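Local coordinates for NTF2-like Protein (Anabaena variabilis ATCC 29413, PDB 3DMC), which is of unknown function but has the NTF2-like, SnoaL-type fold, whose cone-shaped pocket probably binds a small ligand, at residues 69-81 and 92-105. Sequence-based numbering, arbitrary orientation.
Sequences ESFHTGIQISSLD and FEFRDEGLFLGKPY. With ACT (acetate ion), chain C.
Arg95 lies across from Ser78 and Ser79, two residues facing one: a classic beta bulge. Ser78 N gives a hydrogen bond to Arg95 O (2.8 Å), and Arg95 N returns one to Ser79 O. The arginine CB starts 3.5 Å from Ser79 OG, CG runs beside Asp81 OD2, and CD touches both oxygens. The chain then bends (chi3 56°), turning NH1 back to bond Ser79 OG at 2.9 Å, in the guanidinium plane, while NE reaches Asn134 O. Serine suits this site because its hydroxyl also donates to Asp81 OD2 (3.0 Å), so one small group links cation and carboxylate. A leucine in place of Arg95 would probably cost Ser79 OG and Asn134 O this donor, and Asp81 this positive charge close by. At the other end Phe71 meets the face of Tyr105 in an offset edge-to-face pair, with Ile75 CG1 and Phe100 CA over its opposite faces. Glycine suits position 98, since a CB would probably run into Gly74 O. Tyr105 OH donates to O of an acetate, probably from the crystallisation liquor (2.6 Å). Within this chain, the hairpin of strands 75-85 and 89-100 forms one edge of the curved sheet, strand 103-116 flanking 89-100 and helix 9-27 covering Ile77 and Leu80 through Phe18.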
# COMPACT_ATOMS: atom_id res chain seq x y z
N GLU A 69 -3.51 18.14 -13.45
CA GLU A 69 -4.28 19.00 -14.36
C GLU A 69 -5.61 19.48 -13.78
O GLU A 69 -6.06 20.58 -14.09
CB GLU A 69 -4.54 18.31 -15.71
CG GLU A 69 -5.66 17.30 -15.66
CD GLU A 69 -6.05 16.81 -17.05
OE1 GLU A 69 -5.20 16.94 -17.96
OE2 GLU A 69 -7.18 16.31 -17.24
N SER A 70 -6.23 18.67 -12.93
CA SER A 70 -7.58 19.02 -12.42
C SER A 70 -7.55 19.47 -10.97
O SER A 70 -8.56 19.88 -10.40
CB SER A 70 -8.57 17.87 -12.63
OG SER A 70 -8.84 17.70 -14.01
N PHE A 71 -6.36 19.48 -10.41
CA PHE A 71 -6.20 20.09 -9.08
C PHE A 71 -5.59 21.47 -9.19
O PHE A 71 -4.37 21.66 -9.08
CB PHE A 71 -5.37 19.19 -8.18
CG PHE A 71 -6.10 17.94 -7.80
CD1 PHE A 71 -6.10 16.84 -8.63
CD2 PHE A 71 -6.89 17.91 -6.65
CE1 PHE A 71 -6.82 15.68 -8.28
CE2 PHE A 71 -7.59 16.76 -6.31
CZ PHE A 71 -7.56 15.66 -7.13
N HIS A 72 -6.47 22.44 -9.42
CA HIS A 72 -6.02 23.77 -9.81
C HIS A 72 -5.19 24.45 -8.72
O HIS A 72 -4.38 25.32 -9.01
CB HIS A 72 -7.18 24.64 -10.24
CG HIS A 72 -7.82 24.16 -11.50
ND1 HIS A 72 -9.17 24.33 -11.77
CD2 HIS A 72 -7.31 23.49 -12.56
CE1 HIS A 72 -9.44 23.80 -12.95
NE2 HIS A 72 -8.33 23.28 -13.45
N THR A 73 -5.37 24.03 -7.49
CA THR A 73 -4.55 24.55 -6.40
C THR A 73 -3.78 23.46 -5.67
O THR A 73 -3.29 23.66 -4.55
CB THR A 73 -5.36 25.36 -5.42
OG1 THR A 73 -6.49 24.61 -4.96
CG2 THR A 73 -5.81 26.67 -6.11
N GLY A 74 -3.67 22.32 -6.36
CA GLY A 74 -2.91 21.17 -5.89
C GLY A 74 -3.59 20.24 -4.90
O GLY A 74 -4.74 20.38 -4.54
N ILE A 75 -2.79 19.25 -4.52
CA ILE A 75 -3.09 18.25 -3.49
C ILE A 75 -2.09 18.41 -2.36
O ILE A 75 -0.89 18.58 -2.59
CB ILE A 75 -2.99 16.82 -4.01
CG1 ILE A 75 -4.12 16.54 -4.99
CG2 ILE A 75 -3.05 15.77 -2.85
CD1 ILE A 75 -3.87 15.33 -5.84
N GLN A 76 -2.63 18.42 -1.16
CA GLN A 76 -1.85 18.49 0.09
C GLN A 76 -1.74 17.10 0.72
O GLN A 76 -2.71 16.29 0.70
CB GLN A 76 -2.49 19.42 1.11
CG GLN A 76 -2.28 20.91 0.81
CD GLN A 76 -0.83 21.32 0.84
OE1 GLN A 76 -0.10 21.03 1.79
NE2 GLN A 76 -0.37 21.98 -0.24
N ILE A 77 -0.59 16.85 1.30
CA ILE A 77 -0.37 15.67 2.14
C ILE A 77 -0.63 16.09 3.57
O ILE A 77 0.14 16.85 4.18
CB ILE A 77 1.03 15.02 1.94
CG1 ILE A 77 1.11 14.44 0.53
CG2 ILE A 77 1.29 13.91 2.96
CD1 ILE A 77 2.37 13.64 0.26
N SER A 78 -1.77 15.60 4.05
CA SER A 78 -2.34 15.97 5.34
C SER A 78 -1.54 15.33 6.47
O SER A 78 -1.27 15.92 7.51
CB SER A 78 -3.83 15.55 5.42
OG SER A 78 -4.60 16.19 4.39
N SER A 79 -1.14 14.10 6.22
CA SER A 79 -0.28 13.36 7.15
C SER A 79 0.48 12.27 6.42
O SER A 79 -0.06 11.62 5.51
CB SER A 79 -1.07 12.73 8.29
OG SER A 79 -1.97 11.74 7.81
N LEU A 80 1.70 12.08 6.86
CA LEU A 80 2.53 10.91 6.48
C LEU A 80 2.65 10.00 7.70
O LEU A 80 3.32 10.36 8.69
CB LEU A 80 3.92 11.35 6.00
CG LEU A 80 4.86 10.19 5.62
CD1 LEU A 80 4.28 9.32 4.46
CD2 LEU A 80 6.25 10.75 5.29
N ASP A 81 1.98 8.85 7.64
CA ASP A 81 1.64 8.08 8.85
C ASP A 81 2.60 6.93 9.10
O ASP A 81 2.94 6.64 10.24
CB ASP A 81 0.18 7.61 8.82
CG ASP A 81 -0.79 8.77 8.76
OD1 ASP A 81 -0.60 9.70 9.54
OD2 ASP A 81 -1.68 8.78 7.92
N PHE A 92 5.35 4.54 1.57
CA PHE A 92 4.80 5.70 2.25
C PHE A 92 3.29 5.54 2.31
O PHE A 92 2.64 5.52 1.29
CB PHE A 92 5.16 6.97 1.46
CG PHE A 92 6.63 7.23 1.39
CD1 PHE A 92 7.42 6.65 0.36
CD2 PHE A 92 7.26 8.06 2.32
CE1 PHE A 92 8.76 6.88 0.29
CE2 PHE A 92 8.62 8.29 2.24
CZ PHE A 92 9.36 7.70 1.24
N GLU A 93 2.76 5.46 3.52
CA GLU A 93 1.33 5.41 3.75
C GLU A 93 0.95 6.80 4.26
O GLU A 93 1.40 7.24 5.34
CB GLU A 93 0.94 4.36 4.79
CG GLU A 93 1.17 2.92 4.38
CD GLU A 93 0.81 1.96 5.50
OE1 GLU A 93 -0.37 2.02 5.95
OE2 GLU A 93 1.71 1.18 5.90
N PHE A 94 0.09 7.44 3.48
CA PHE A 94 -0.28 8.84 3.72
C PHE A 94 -1.77 9.16 3.50
O PHE A 94 -2.54 8.36 2.96
CB PHE A 94 0.65 9.81 2.97
CG PHE A 94 0.52 9.77 1.47
CD1 PHE A 94 1.30 8.92 0.70
CD2 PHE A 94 -0.39 10.60 0.83
CE1 PHE A 94 1.16 8.90 -0.68
CE2 PHE A 94 -0.53 10.58 -0.53
CZ PHE A 94 0.24 9.73 -1.30
N ARG A 95 -2.14 10.36 3.96
CA ARG A 95 -3.51 10.90 3.79
C ARG A 95 -3.38 12.19 3.02
O ARG A 95 -2.44 12.97 3.29
CB ARG A 95 -4.20 11.14 5.16
CG ARG A 95 -4.50 9.86 5.97
CD ARG A 95 -4.80 10.10 7.44
NE ARG A 95 -5.93 11.04 7.56
CZ ARG A 95 -5.79 12.34 7.85
NH1 ARG A 95 -4.59 12.86 8.08
NH2 ARG A 95 -6.86 13.13 7.92
N ASP A 96 -4.24 12.38 2.02
CA ASP A 96 -4.15 13.57 1.20
C ASP A 96 -5.51 14.19 0.93
O ASP A 96 -6.59 13.62 1.22
CB ASP A 96 -3.33 13.33 -0.08
CG ASP A 96 -3.98 12.38 -1.09
OD1 ASP A 96 -5.09 11.86 -0.84
OD2 ASP A 96 -3.32 12.16 -2.15
N GLU A 97 -5.42 15.41 0.45
CA GLU A 97 -6.62 16.15 0.05
C GLU A 97 -6.34 17.32 -0.85
O GLU A 97 -5.29 17.96 -0.78
CB GLU A 97 -7.37 16.64 1.26
CG GLU A 97 -6.64 17.63 2.08
CD GLU A 97 -7.48 18.10 3.26
OE1 GLU A 97 -8.61 17.58 3.43
OE2 GLU A 97 -7.01 18.99 4.00
N GLY A 98 -7.34 17.58 -1.68
CA GLY A 98 -7.34 18.74 -2.60
C GLY A 98 -8.63 18.88 -3.37
O GLY A 98 -9.45 17.98 -3.38
N LEU A 99 -8.79 20.05 -3.98
CA LEU A 99 -9.96 20.31 -4.82
C LEU A 99 -9.76 19.81 -6.22
O LEU A 99 -8.89 20.27 -6.97
CB LEU A 99 -10.34 21.80 -4.83
CG LEU A 99 -10.74 22.40 -3.48
CD1 LEU A 99 -11.18 23.84 -3.67
CD2 LEU A 99 -11.84 21.63 -2.79
N PHE A 100 -10.67 18.91 -6.57
CA PHE A 100 -10.76 18.33 -7.90
C PHE A 100 -11.85 19.11 -8.61
O PHE A 100 -13.01 18.88 -8.37
CB PHE A 100 -11.09 16.83 -7.80
CG PHE A 100 -11.38 16.19 -9.11
CD1 PHE A 100 -10.47 16.24 -10.14
CD2 PHE A 100 -12.57 15.48 -9.31
CE1 PHE A 100 -10.73 15.63 -11.34
CE2 PHE A 100 -12.83 14.85 -10.52
CZ PHE A 100 -11.92 14.94 -11.54
N LEU A 101 -11.45 20.06 -9.44
CA LEU A 101 -12.40 20.97 -10.10
C LEU A 101 -13.41 21.47 -9.07
O LEU A 101 -14.65 21.43 -9.23
CB LEU A 101 -13.11 20.30 -11.29
CG LEU A 101 -12.27 19.61 -12.34
CD1 LEU A 101 -13.19 18.91 -13.36
CD2 LEU A 101 -11.30 20.59 -13.00
N GLY A 102 -12.85 21.94 -7.97
CA GLY A 102 -13.58 22.65 -6.96
C GLY A 102 -14.25 21.75 -5.97
O GLY A 102 -14.84 22.20 -4.98
N LYS A 103 -14.13 20.45 -6.23
CA LYS A 103 -14.80 19.42 -5.43
C LYS A 103 -13.82 18.73 -4.50
O LYS A 103 -12.72 18.40 -4.90
CB LYS A 103 -15.51 18.37 -6.31
CG LYS A 103 -16.92 18.73 -6.67
CD LYS A 103 -17.04 19.56 -7.93
CE LYS A 103 -18.51 19.75 -8.35
NZ LYS A 103 -18.66 20.81 -9.40
N PRO A 104 -14.21 18.52 -3.24
CA PRO A 104 -13.32 17.96 -2.23
C PRO A 104 -12.99 16.49 -2.44
O PRO A 104 -13.84 15.61 -2.36
CB PRO A 104 -14.09 18.17 -0.91
CG PRO A 104 -15.51 18.34 -1.30
CD PRO A 104 -15.58 18.74 -2.74
N TYR A 105 -11.72 16.28 -2.75
CA TYR A 105 -11.11 14.96 -2.83
C TYR A 105 -10.27 14.75 -1.58
O TYR A 105 -9.49 15.60 -1.15
CB TYR A 105 -10.24 14.83 -4.10
CG TYR A 105 -9.31 13.62 -4.16
CD1 TYR A 105 -9.78 12.37 -4.57
CD2 TYR A 105 -7.99 13.70 -3.80
CE1 TYR A 105 -8.95 11.25 -4.62
CE2 TYR A 105 -7.13 12.57 -3.87
CZ TYR A 105 -7.63 11.33 -4.27
OH TYR A 105 -6.79 10.21 -4.34
C ACT C . -3.45 10.48 -4.97
O ACT C . -4.31 10.85 -4.12
OXT ACT C . -3.85 9.72 -5.92
CH3 ACT C . -2.01 10.87 -4.89
O HOH W 1 -9.78 22.51 -8.31
O HOH W 2 -6.65 21.79 -6.37
O HOH W 3 -6.95 22.20 -3.36
O HOH W 4 -4.98 21.12 -1.67